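Long-range contact in dimethyl-sulfide monooxygenase (Hyphomicrobium sulfonivorans, PDB 6AK1), which oxidises dimethyl sulfide to methanethiol and formaldehyde with NADH and O2, using FMN as cofactor, the first step of dimethyl sulfide degradation: residues Leu46-Phe51 and Asp407-Ile412. Numbering follows the deposited sequence.
Sequences LERGCF and DFIDYI
The guanidinium of Arg48 carries the methyl CG2 of Ile409 over one face, 3.7 Å above its plane and displaced toward the rim, while the carboxylate of Asp410 stands at its edge. NH1 and NH2 converge end-on upon the single oxygen OD1 of Asp410 in a salt bridge, with NH2 the nearer at 2.9 Å. Both bonds lie in the guanidinium plane, yet the carboxylate is turned 55° from it; NH2 comes from the syn side but 31° out of the carboxylate plane, whereas NH1 meets OD1 nearly along its C-O bond. The arginine chain, extended through chi1 and chi2, bends at chi3 (74°), which turns NE out of line, and Glu45 offers NH2 a second negative partner. At the Phe51 ring, Gly49 O lies in plane at the edge, and CZ meets Phe408 CD1 at 3.6 Å; the two ring planes are almost perpendicular, but the approach is oblique. One face of the Phe408 ring has Ile412 CB over its centre. The contact joins two neighbouring outer helices, 36-48 and 403-418, of the luciferase-like TIM barrel, and both phenylalanines also touch Leu7 on strand 6-12 beneath. Helix 36-48 ends here in a Schellman motif, with Cys50 at positive phi and Phe51 N bonded to Leu46 O. Gly49, within this turn, lets Ile409 close in, since a CB there would clash with CG1: CG2 lies 3.7 Å from Gly49 CA, and CG1 is 3.8 Å from Phe51 CE1. An alanine in place of Ile409 would probably open a gap against Gly49 and Phe51 and take the CG2 methyl from over the guanidinium. Phe408 also packs on Leu382 of helix 375-388.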
loop_
_atom_site.group_PDB
_atom_site.type_symbol
_atom_site.label_atom_id
_atom_site.label_comp_id
_atom_site.label_asym_id
_atom_site.label_seq_id
_atom_site.Cartn_x
_atom_site.Cartn_y
_atom_site.Cartn_z
ATOM N N LEU A 46 -9.693 -6.365 -12.503
ATOM C CA LEU A 46 -10.149 -5.469 -11.442
ATOM C C LEU A 46 -11.220 -4.497 -11.924
ATOM O O LEU A 46 -12.107 -4.138 -11.145
ATOM C CB LEU A 46 -8.968 -4.696 -10.851
ATOM C CG LEU A 46 -7.935 -5.499 -10.038
ATOM C CD1 LEU A 46 -7.031 -4.579 -9.270
ATOM C CD2 LEU A 46 -8.613 -6.439 -9.080
ATOM N N GLU A 47 -11.172 -4.056 -13.190
ATOM C CA GLU A 47 -12.200 -3.122 -13.652
ATOM C C GLU A 47 -13.516 -3.823 -13.959
ATOM O O GLU A 47 -14.579 -3.219 -13.812
ATOM C CB GLU A 47 -11.727 -2.336 -14.885
ATOM C CG GLU A 47 -10.619 -1.391 -14.553
ATOM C CD GLU A 47 -10.507 -0.190 -15.479
ATOM O OE1 GLU A 47 -10.819 -0.287 -16.686
ATOM O OE2 GLU A 47 -10.085 0.870 -14.983
ATOM N N ARG A 48 -13.472 -5.088 -14.365
ATOM C CA ARG A 48 -14.700 -5.859 -14.505
ATOM C C ARG A 48 -15.501 -5.867 -13.205
ATOM O O ARG A 48 -16.736 -5.908 -13.234
ATOM C CB ARG A 48 -14.373 -7.293 -14.955
ATOM C CG ARG A 48 -15.597 -8.180 -15.193
ATOM C CD ARG A 48 -15.210 -9.552 -15.709
ATOM N NE ARG A 48 -14.631 -10.435 -14.698
ATOM C CZ ARG A 48 -15.338 -11.253 -13.919
ATOM N NH1 ARG A 48 -16.664 -11.282 -14.013
ATOM N NH2 ARG A 48 -14.725 -12.042 -13.040
ATOM N N GLY A 49 -14.825 -5.797 -12.062
ATOM C CA GLY A 49 -15.482 -5.727 -10.775
ATOM C C GLY A 49 -15.494 -4.360 -10.128
ATOM O O GLY A 49 -15.898 -4.259 -8.963
ATOM N N CYS A 50 -15.043 -3.312 -10.832
ATOM C CA CYS A 50 -15.041 -1.923 -10.333
ATOM C C CYS A 50 -14.282 -1.785 -9.009
ATOM O O CYS A 50 -14.645 -0.986 -8.137
ATOM C CB CYS A 50 -16.470 -1.380 -10.199
ATOM S SG CYS A 50 -17.361 -1.124 -11.763
ATOM N N PHE A 51 -13.213 -2.566 -8.853
ATOM C CA PHE A 51 -12.329 -2.389 -7.705
ATOM C C PHE A 51 -11.712 -0.991 -7.728
ATOM O O PHE A 51 -11.445 -0.418 -8.789
ATOM C CB PHE A 51 -11.213 -3.443 -7.712
ATOM C CG PHE A 51 -11.555 -4.721 -6.979
ATOM C CD1 PHE A 51 -12.791 -5.338 -7.146
ATOM C CD2 PHE A 51 -10.626 -5.312 -6.130
ATOM C CE1 PHE A 51 -13.092 -6.516 -6.480
ATOM C CE2 PHE A 51 -10.917 -6.500 -5.461
ATOM C CZ PHE A 51 -12.149 -7.107 -5.637
ATOM N N ASP A 407 -12.949 -14.828 -7.990
ATOM C CA ASP A 407 -14.010 -15.374 -7.141
ATOM C C ASP A 407 -14.726 -14.267 -6.368
ATOM O O ASP A 407 -15.958 -14.285 -6.241
ATOM C CB ASP A 407 -13.446 -16.403 -6.158
ATOM C CG ASP A 407 -13.207 -17.757 -6.785
ATOM O OD1 ASP A 407 -13.649 -17.987 -7.937
ATOM O OD2 ASP A 407 -12.580 -18.603 -6.101
ATOM N N PHE A 408 -13.972 -13.302 -5.830
ATOM C CA PHE A 408 -14.605 -12.175 -5.152
ATOM C C PHE A 408 -15.568 -11.445 -6.077
ATOM O O PHE A 408 -16.707 -11.149 -5.698
ATOM C CB PHE A 408 -13.556 -11.200 -4.621
ATOM C CG PHE A 408 -14.093 -10.272 -3.571
ATOM C CD1 PHE A 408 -14.684 -9.077 -3.926
ATOM C CD2 PHE A 408 -14.038 -10.624 -2.221
ATOM C CE1 PHE A 408 -15.199 -8.233 -2.971
ATOM C CE2 PHE A 408 -14.554 -9.775 -1.255
ATOM C CZ PHE A 408 -15.134 -8.583 -1.630
ATOM N N ILE A 409 -15.125 -11.139 -7.297
ATOM C CA ILE A 409 -15.994 -10.434 -8.235
ATOM C C ILE A 409 -17.224 -11.276 -8.571
ATOM O O ILE A 409 -18.350 -10.777 -8.562
ATOM C CB ILE A 409 -15.206 -10.041 -9.495
ATOM C CG1 ILE A 409 -14.067 -9.091 -9.115
ATOM C CG2 ILE A 409 -16.134 -9.400 -10.546
ATOM C CD1 ILE A 409 -13.109 -8.782 -10.265
ATOM N N ASP A 410 -17.035 -12.569 -8.832
ATOM C CA ASP A 410 -18.148 -13.400 -9.295
ATOM C C ASP A 410 -19.162 -13.680 -8.186
ATOM O O ASP A 410 -20.374 -13.641 -8.425
ATOM C CB ASP A 410 -17.613 -14.715 -9.870
ATOM C CG ASP A 410 -16.814 -14.506 -11.153
ATOM O OD1 ASP A 410 -16.909 -13.418 -11.748
ATOM O OD2 ASP A 410 -16.092 -15.426 -11.567
ATOM N N TYR A 411 -18.692 -13.991 -6.980
ATOM C CA TYR A 411 -19.552 -14.491 -5.910
ATOM C C TYR A 411 -19.962 -13.430 -4.896
ATOM O O TYR A 411 -21.066 -13.514 -4.356
ATOM C CB TYR A 411 -18.859 -15.611 -5.138
ATOM C CG TYR A 411 -18.625 -16.909 -5.867
ATOM C CD1 TYR A 411 -19.660 -17.810 -6.061
ATOM C CD2 TYR A 411 -17.350 -17.263 -6.295
ATOM C CE1 TYR A 411 -19.444 -19.006 -6.694
ATOM C CE2 TYR A 411 -17.122 -18.464 -6.929
ATOM C CZ TYR A 411 -18.182 -19.338 -7.122
ATOM O OH TYR A 411 -17.981 -20.550 -7.741
ATOM N N ILE A 412 -19.090 -12.474 -4.575
ATOM C CA ILE A 412 -19.335 -11.516 -3.489
ATOM C C ILE A 412 -19.837 -10.165 -4.008
ATOM O O ILE A 412 -20.800 -9.622 -3.483
ATOM C CB ILE A 412 -18.069 -11.333 -2.624
ATOM C CG1 ILE A 412 -17.570 -12.677 -2.083
ATOM C CG2 ILE A 412 -18.346 -10.347 -1.495
ATOM C CD1 ILE A 412 -18.672 -13.566 -1.511
#